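PDB 5N9X: adenylation domain from Streptomyces sp., which belongs to the ANL superfamily of AMP-binding enzymes and is modelled with adenosine-5'-triphosphate and threonine bound. Local coordinates for residues W52-L60 and V134-R143; P446-W454 and S463-A471. All blocks are in the same frame, centred on the assembly; numbering follows the deposited sequence.

Interaction 1 (W52-L60 and V134-R143); sequences WAEGLADLL and VTEENVAALR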
loop_
_atom_site.group_PDB
_atom_site.type_symbol
_atom_site.label_atom_id
_atom_site.label_comp_id
_atom_site.label_asym_id
_atom_site.label_seq_id
_atom_site.Cartn_x
_atom_site.Cartn_y
_atom_site.Cartn_z
ATOM N N TRP A 52 2.787 -23.855 -14.971
ATOM C CA TRP A 52 3.898 -23.737 -14.044
ATOM C C TRP A 52 3.341 -23.777 -12.610
ATOM O O TRP A 52 3.800 -24.553 -11.751
ATOM C CB TRP A 52 4.641 -22.434 -14.374
ATOM C CG TRP A 52 5.901 -22.129 -13.633
ATOM C CD1 TRP A 52 6.518 -22.902 -12.684
ATOM C CD2 TRP A 52 6.742 -20.981 -13.825
ATOM N NE1 TRP A 52 7.670 -22.282 -12.255
ATOM C CE2 TRP A 52 7.829 -21.104 -12.942
ATOM C CE3 TRP A 52 6.668 -19.853 -14.650
ATOM C CZ2 TRP A 52 8.851 -20.141 -12.870
ATOM C CZ3 TRP A 52 7.674 -18.887 -14.566
ATOM C CH2 TRP A 52 8.747 -19.039 -13.688
ATOM N N ALA A 53 2.295 -22.982 -12.387
ATOM C CA ALA A 53 1.682 -22.844 -11.075
ATOM C C ALA A 53 1.035 -24.131 -10.563
ATOM O O ALA A 53 1.210 -24.488 -9.403
ATOM C CB ALA A 53 0.648 -21.705 -11.110
ATOM N N GLU A 54 0.268 -24.808 -11.410
ATOM C CA GLU A 54 -0.245 -26.140 -11.061
ATOM C C GLU A 54 0.872 -27.099 -10.642
ATOM O O GLU A 54 0.755 -27.812 -9.626
ATOM C CB GLU A 54 -1.031 -26.756 -12.228
ATOM C CG GLU A 54 -2.306 -26.003 -12.599
ATOM C CD GLU A 54 -3.298 -25.988 -11.438
ATOM O OE1 GLU A 54 -3.429 -27.041 -10.764
ATOM O OE2 GLU A 54 -3.947 -24.937 -11.212
ATOM N N GLY A 55 1.950 -27.118 -11.424
ATOM C CA GLY A 55 3.107 -27.915 -11.066
ATOM C C GLY A 55 3.707 -27.526 -9.723
ATOM O O GLY A 55 4.075 -28.397 -8.927
ATOM N N LEU A 56 3.819 -26.225 -9.456
ATOM C CA LEU A 56 4.439 -25.789 -8.211
ATOM C C LEU A 56 3.588 -26.212 -7.033
ATOM O O LEU A 56 4.097 -26.506 -5.955
ATOM C CB LEU A 56 4.643 -24.270 -8.191
ATOM C CG LEU A 56 5.912 -23.761 -8.873
ATOM C CD1 LEU A 56 5.764 -22.319 -9.382
ATOM C CD2 LEU A 56 7.102 -23.901 -7.950
ATOM N N ALA A 57 2.281 -26.219 -7.239
ATOM C CA ALA A 57 1.371 -26.571 -6.170
ATOM C C ALA A 57 1.547 -28.048 -5.833
ATOM O O ALA A 57 1.665 -28.421 -4.663
ATOM C CB ALA A 57 -0.058 -26.265 -6.561
ATOM N N ASP A 58 1.574 -28.880 -6.871
ATOM C CA ASP A 58 1.839 -30.297 -6.687
ATOM C C ASP A 58 3.168 -30.487 -5.937
ATOM O O ASP A 58 3.216 -31.219 -4.937
ATOM C CB ASP A 58 1.848 -31.031 -8.034
ATOM C CG ASP A 58 0.455 -31.157 -8.643
ATOM O OD1 ASP A 58 -0.445 -31.666 -7.952
ATOM O OD2 ASP A 58 0.250 -30.765 -9.816
ATOM N N LEU A 59 4.222 -29.799 -6.380
ATOM C CA LEU A 59 5.484 -29.811 -5.642
ATOM C C LEU A 59 5.303 -29.387 -4.174
ATOM O O LEU A 59 5.827 -30.038 -3.258
ATOM C CB LEU A 59 6.526 -28.918 -6.314
ATOM C CG LEU A 59 7.795 -28.762 -5.470
ATOM C CD1 LEU A 59 8.563 -30.062 -5.478
ATOM C CD2 LEU A 59 8.676 -27.623 -5.956
ATOM N N LEU A 60 4.558 -28.317 -3.935
ATOM C CA LEU A 60 4.369 -27.881 -2.555
ATOM C C LEU A 60 3.624 -28.942 -1.748
ATOM O O LEU A 60 3.982 -29.237 -0.595
ATOM C CB LEU A 60 3.631 -26.551 -2.503
ATOM C CG LEU A 60 4.507 -25.383 -2.952
ATOM C CD1 LEU A 60 3.652 -24.141 -3.220
ATOM C CD2 LEU A 60 5.619 -25.104 -1.948
ATOM N N VAL A 134 12.028 -24.379 -0.787
ATOM C CA VAL A 134 11.924 -24.462 -2.227
ATOM C C VAL A 134 12.784 -23.318 -2.737
ATOM O O VAL A 134 12.552 -22.168 -2.379
ATOM C CB VAL A 134 10.484 -24.335 -2.710
ATOM C CG1 VAL A 134 10.377 -24.698 -4.191
ATOM C CG2 VAL A 134 9.586 -25.208 -1.875
ATOM N N THR A 135 13.803 -23.623 -3.529
ATOM C CA THR A 135 14.736 -22.590 -3.978
ATOM C C THR A 135 14.199 -21.922 -5.226
ATOM O O THR A 135 13.215 -22.385 -5.798
ATOM C CB THR A 135 16.130 -23.168 -4.260
ATOM O OG1 THR A 135 16.035 -24.116 -5.328
ATOM C CG2 THR A 135 16.680 -23.840 -3.024
ATOM N N GLU A 136 14.833 -20.836 -5.645
ATOM C CA GLU A 136 14.396 -20.182 -6.862
ATOM C C GLU A 136 14.649 -21.105 -8.043
ATOM O O GLU A 136 13.829 -21.189 -8.961
ATOM C CB GLU A 136 15.099 -18.834 -7.062
ATOM C CG GLU A 136 14.309 -17.894 -7.972
ATOM C CD GLU A 136 14.962 -16.537 -8.161
ATOM O OE1 GLU A 136 15.780 -16.127 -7.307
ATOM O OE2 GLU A 136 14.652 -15.884 -9.176
ATOM N N GLU A 137 15.786 -21.796 -8.012
ATOM C CA GLU A 137 16.145 -22.716 -9.082
ATOM C C GLU A 137 15.125 -23.836 -9.099
ATOM O O GLU A 137 14.679 -24.272 -10.169
ATOM C CB GLU A 137 17.564 -23.272 -8.899
ATOM C CG GLU A 137 17.845 -24.510 -9.747
ATOM C CD GLU A 137 19.284 -24.995 -9.662
ATOM O OE1 GLU A 137 19.885 -24.920 -8.565
ATOM O OE2 GLU A 137 19.808 -25.467 -10.700
ATOM N N ASN A 138 14.737 -24.289 -7.913
ATOM C CA ASN A 138 13.669 -25.272 -7.814
ATOM C C ASN A 138 12.403 -24.799 -8.534
ATOM O O ASN A 138 11.821 -25.556 -9.302
ATOM C CB ASN A 138 13.351 -25.585 -6.357
ATOM C CG ASN A 138 14.322 -26.582 -5.741
ATOM O OD1 ASN A 138 14.528 -26.584 -4.523
ATOM N ND2 ASN A 138 14.925 -27.433 -6.576
ATOM N N VAL A 139 11.991 -23.551 -8.296
ATOM C CA VAL A 139 10.781 -22.988 -8.902
ATOM C C VAL A 139 10.908 -22.828 -10.423
ATOM O O VAL A 139 9.978 -23.171 -11.161
ATOM C CB VAL A 139 10.419 -21.610 -8.263
ATOM C CG1 VAL A 139 9.443 -20.821 -9.132
ATOM C CG2 VAL A 139 9.848 -21.811 -6.863
ATOM N N ALA A 140 12.058 -22.331 -10.881
ATOM C CA ALA A 140 12.352 -22.207 -12.315
ATOM C C ALA A 140 12.281 -23.535 -13.068
ATOM O O ALA A 140 12.011 -23.566 -14.271
ATOM C CB ALA A 140 13.734 -21.579 -12.524
ATOM N N ALA A 141 12.527 -24.626 -12.361
ATOM C CA ALA A 141 12.639 -25.940 -12.985
ATOM C C ALA A 141 11.303 -26.465 -13.472
ATOM O O ALA A 141 11.259 -27.274 -14.394
ATOM C CB ALA A 141 13.260 -26.940 -12.005
ATOM N N LEU A 142 10.219 -26.031 -12.836
ATOM C CA LEU A 142 8.893 -26.536 -13.181
ATOM C C LEU A 142 8.247 -25.689 -14.280
ATOM O O LEU A 142 7.166 -26.017 -14.764
ATOM C CB LEU A 142 7.994 -26.602 -11.933
ATOM C CG LEU A 142 8.266 -27.769 -10.956
ATOM C CD1 LEU A 142 9.478 -27.516 -10.096
ATOM C CD2 LEU A 142 7.084 -28.104 -10.065
ATOM N N ARG A 143 8.938 -24.620 -14.681
ATOM C CA ARG A 143 8.442 -23.673 -15.681
ATOM C C ARG A 143 8.192 -24.313 -17.038
ATOM O O ARG A 143 7.052 -24.379 -17.498
ATOM C CB ARG A 143 9.427 -22.519 -15.845
ATOM C CG ARG A 143 8.986 -21.464 -16.837
ATOM C CD ARG A 143 10.172 -20.930 -17.579
ATOM N NE ARG A 143 9.788 -19.885 -18.516
ATOM C CZ ARG A 143 10.004 -18.592 -18.303
ATOM N NH1 ARG A 143 10.608 -18.201 -17.186
ATOM N NH2 ARG A 143 9.627 -17.696 -19.205
#
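Trp52 makes the one hydrogen bond between the two segments: its indole NE1 donates to Val139 O at 2.7 Å. The bond is short but bent, 146° at the hydrogen, and the donor sits above the carbonyl plane, 37° out of it. Indole suits the place because it joins one N-H to a broad apolar surface, so a backbone oxygen and neighbouring carbons are met together. Having CG anti to the backbone N (chi1 -175°) sends the ring off helix 46-62 toward the C-terminal part of helix 136-141.

One indole face is taken by Arg143, whose CA stands 3.5 Å from the centroid of the five-membered ring, almost on its normal, a CH-pi contact. The aliphatic CB and CG continue over the six-membered ring, while the guanidinium goes on to a salt bridge with Glu42.

In the fold, the contact packs helix 46-62 against strand 133-134, at one edge of a parallel four-stranded sheet, and the short helix after it. A capping box starts that helix: Thr135 OG1 accepts from Asn138 N, and Thr135 N donates to Asn138 OD1.

Branched aliphatic side chains fill the remainder. Leu56 and Val139 cross at about a right angle, Leu56 CD2 lying 3.6 Å from Val139 CG2, and Leu59 CD2 meets Val134 CG1 tip to tip at 3.8 Å. Leu142 CD2 lies against the helix backbone, 3.2 Å from Gly55 O, where glycine has no side chain to intervene.

Interaction 2 (P446-W454 and S463-A471); sequences PAVVDAVVW and SRLVCAYTA
Strands 450-457 and 463-470 run antiparallel as a beta hairpin, their segment axes 4.6 Å apart at closest and 167° between directions. The hairpin supplies two of three strands in a C-terminal-domain sheet, with strand 501-505 beyond 463-470. Val452 and Ala468 form a hydrogen-bonded pair, and the bond from Val452 N to Ala468 O is nearly straight (2.7 Å, 169°). Trp454 and Val466 form the next such pair.

Ala451, Val453, Cys467 and Tyr469 share one face. Small Ala451 and Cys467 suit the close non-hydrogen-bonded pairs, while beta-branched Val453 fits an extended strand and packs CG1 on Leu465 CD2 at 3.6 Å. Tyr469 CD2 touches Val448 CG2 at 4.2 Å, while the end of the side chain leads away and its OH is hydrogen-bonded to Pro480 O.

On the other face, helix 518-528 covers Trp454, Val466 and Ala468. Trp454 has CG between its backbone N and carbonyl carbon (chi1 74°), which lays the indole alongside Val466; NE1 is hydrogen-bonded to His456 ND1. The small Ala468 brings its CB only to 4.2 Å from Trp454 CZ3. Val466 CG1 makes a CH-pi contact over the six-membered ring, nearer its border than its middle, 3.5 Å from Trp454 CH2.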
loop_
_atom_site.group_PDB
_atom_site.type_symbol
_atom_site.label_atom_id
_atom_site.label_comp_id
_atom_site.label_asym_id
_atom_site.label_seq_id
_atom_site.Cartn_x
_atom_site.Cartn_y
_atom_site.Cartn_z
ATOM N N PRO A 446 9.364 26.584 -0.666
ATOM C CA PRO A 446 9.593 26.159 -2.061
ATOM C C PRO A 446 10.740 25.156 -2.281
ATOM O O PRO A 446 10.633 24.290 -3.150
ATOM C CB PRO A 446 9.894 27.476 -2.794
ATOM C CG PRO A 446 9.718 28.594 -1.772
ATOM C CD PRO A 446 9.754 27.983 -0.419
ATOM N N ALA A 447 11.805 25.262 -1.495
ATOM C CA ALA A 447 12.972 24.399 -1.653
ATOM C C ALA A 447 12.905 23.131 -0.775
ATOM O O ALA A 447 13.876 22.351 -0.706
ATOM C CB ALA A 447 14.233 25.183 -1.345
ATOM N N VAL A 448 11.767 22.929 -0.116
ATOM C CA VAL A 448 11.564 21.748 0.699
ATOM C C VAL A 448 10.658 20.727 0.026
ATOM O O VAL A 448 9.480 21.006 -0.190
ATOM C CB VAL A 448 10.942 22.095 2.063
ATOM C CG1 VAL A 448 10.664 20.809 2.839
ATOM C CG2 VAL A 448 11.855 23.013 2.847
ATOM N N VAL A 449 11.196 19.547 -0.285
ATOM C CA VAL A 449 10.367 18.438 -0.768
ATOM C C VAL A 449 9.495 17.849 0.344
ATOM O O VAL A 449 8.275 17.885 0.251
ATOM C CB VAL A 449 11.219 17.293 -1.392
ATOM C CG1 VAL A 449 10.340 16.396 -2.257
ATOM C CG2 VAL A 449 12.332 17.856 -2.250
ATOM N N ASP A 450 10.111 17.310 1.390
ATOM C CA ASP A 450 9.350 16.536 2.368
ATOM C C ASP A 450 9.698 16.856 3.812
ATOM O O ASP A 450 10.822 17.252 4.116
ATOM C CB ASP A 450 9.569 15.043 2.119
ATOM C CG ASP A 450 8.303 14.237 2.271
ATOM O OD1 ASP A 450 7.450 14.584 3.128
ATOM O OD2 ASP A 450 8.156 13.257 1.508
ATOM N N ALA A 451 8.739 16.646 4.708
ATOM C CA ALA A 451 8.958 16.896 6.130
ATOM C C ALA A 451 8.291 15.847 7.033
ATOM O O ALA A 451 7.221 15.346 6.723
ATOM C CB ALA A 451 8.454 18.289 6.488
ATOM N N VAL A 452 8.935 15.534 8.156
ATOM C CA VAL A 452 8.347 14.709 9.212
ATOM C C VAL A 452 8.427 15.478 10.527
ATOM O O VAL A 452 9.520 15.863 10.953
ATOM C CB VAL A 452 9.072 13.363 9.357
ATOM C CG1 VAL A 452 8.551 12.569 10.567
ATOM C CG2 VAL A 452 8.955 12.565 8.085
ATOM N N VAL A 453 7.282 15.720 11.157
ATOM C CA VAL A 453 7.261 16.490 12.390
ATOM C C VAL A 453 6.729 15.614 13.510
ATOM O O VAL A 453 5.682 14.982 13.350
ATOM C CB VAL A 453 6.386 17.764 12.273
ATOM C CG1 VAL A 453 6.345 18.509 13.606
ATOM C CG2 VAL A 453 6.885 18.674 11.167
ATOM N N TRP A 454 7.439 15.549 14.633
ATOM C CA TRP A 454 6.936 14.770 15.770
ATOM C C TRP A 454 7.307 15.356 17.137
ATOM O O TRP A 454 8.128 16.260 17.236
ATOM C CB TRP A 454 7.420 13.312 15.674
ATOM C CG TRP A 454 8.857 13.090 15.989
ATOM C CD1 TRP A 454 9.381 12.521 17.122
ATOM C CD2 TRP A 454 9.968 13.403 15.150
ATOM N NE1 TRP A 454 10.752 12.463 17.033
ATOM C CE2 TRP A 454 11.140 12.999 15.836
ATOM C CE3 TRP A 454 10.092 14.002 13.887
ATOM C CZ2 TRP A 454 12.414 13.166 15.297
ATOM C CZ3 TRP A 454 11.352 14.173 13.351
ATOM C CH2 TRP A 454 12.503 13.760 14.056
ATOM N N SER A 463 9.970 17.248 26.633
ATOM C CA SER A 463 9.325 16.817 25.392
ATOM C C SER A 463 9.115 17.997 24.445
ATOM O O SER A 463 8.396 18.942 24.778
ATOM C CB SER A 463 7.983 16.133 25.681
ATOM O OG SER A 463 8.142 14.737 25.856
ATOM N N ARG A 464 9.733 17.945 23.264
ATOM C CA ARG A 464 9.600 19.050 22.308
ATOM C C ARG A 464 9.329 18.638 20.858
ATOM O O ARG A 464 9.723 17.550 20.399
ATOM C CB ARG A 464 10.857 19.944 22.340
ATOM C CG ARG A 464 11.175 20.610 23.677
ATOM C CD ARG A 464 12.388 21.538 23.588
ATOM N NE ARG A 464 13.628 20.808 23.849
ATOM C CZ ARG A 464 14.624 20.667 22.974
ATOM N NH1 ARG A 464 14.551 21.225 21.768
ATOM N NH2 ARG A 464 15.703 19.975 23.309
ATOM N N LEU A 465 8.647 19.547 20.160
ATOM C CA LEU A 465 8.400 19.488 18.723
ATOM C C LEU A 465 9.674 19.519 17.885
ATOM O O LEU A 465 10.490 20.437 18.003
ATOM C CB LEU A 465 7.516 20.651 18.298
ATOM C CG LEU A 465 6.073 20.340 17.925
ATOM C CD1 LEU A 465 5.465 21.505 17.165
ATOM C CD2 LEU A 465 6.034 19.073 17.110
ATOM N N VAL A 466 9.811 18.531 17.009
ATOM C CA VAL A 466 11.010 18.369 16.200
ATOM C C VAL A 466 10.604 18.140 14.741
ATOM O O VAL A 466 9.499 17.673 14.467
ATOM C CB VAL A 466 11.876 17.209 16.769
ATOM C CG1 VAL A 466 12.913 16.739 15.796
ATOM C CG2 VAL A 466 12.539 17.660 18.046
ATOM N N CYS A 467 11.471 18.533 13.814
ATOM C CA CYS A 467 11.225 18.327 12.394
ATOM C C CYS A 467 12.444 17.789 11.669
ATOM O O CYS A 467 13.550 18.310 11.823
ATOM C CB CYS A 467 10.779 19.626 11.721
ATOM S SG CYS A 467 10.705 19.509 9.911
ATOM N N ALA A 468 12.237 16.749 10.870
ATOM C CA ALA A 468 13.214 16.409 9.843
ATOM C C ALA A 468 12.619 16.767 8.466
ATOM O O ALA A 468 11.401 16.679 8.240
ATOM C CB ALA A 468 13.601 14.946 9.911
ATOM N N TYR A 469 13.474 17.190 7.551
ATOM C CA TYR A 469 13.004 17.609 6.242
ATOM C C TYR A 469 14.088 17.400 5.179
ATOM O O TYR A 469 15.276 17.336 5.490
ATOM C CB TYR A 469 12.576 19.086 6.268
ATOM C CG TYR A 469 13.766 20.008 6.425
ATOM C CD1 TYR A 469 14.409 20.138 7.649
ATOM C CD2 TYR A 469 14.270 20.712 5.341
ATOM C CE1 TYR A 469 15.495 20.957 7.796
ATOM C CE2 TYR A 469 15.362 21.534 5.475
ATOM C CZ TYR A 469 15.968 21.657 6.704
ATOM O OH TYR A 469 17.058 22.483 6.840
ATOM N N THR A 470 13.664 17.343 3.923
ATOM C CA THR A 470 14.580 17.126 2.809
ATOM C C THR A 470 14.477 18.250 1.788
ATOM O O THR A 470 13.451 18.924 1.706
ATOM C CB THR A 470 14.298 15.778 2.114
ATOM O OG1 THR A 470 12.893 15.653 1.877
ATOM C CG2 THR A 470 14.740 14.619 3.012
ATOM N N ALA A 471 15.538 18.451 1.013
ATOM C CA ALA A 471 15.551 19.456 -0.051
ATOM C C ALA A 471 15.391 18.804 -1.423
ATOM O O ALA A 471 15.176 19.478 -2.433
ATOM C CB ALA A 471 16.835 20.272 0.007
#

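From the N terminus, the chain passes through helix 46-62 and then strands 70-74, 94-97 and 118-121 before segment 134-143 returns to that helix and closes interaction 1, with 73 residues between its two segments. This long loop is complete well before interaction 2 opens, so the two are in series and neither nest nor cross. Interaction 2 is far more local, with eight residues between its segments. The first ties a helix to the edge of a parallel sheet within the AMP-binding enzyme portion of the chain, whereas the second builds the hairpin of the C-terminal domain. Their centres lie about 47 Å apart, on opposite sides of the chain's centre, and their nearest atoms are about 32 Å apart.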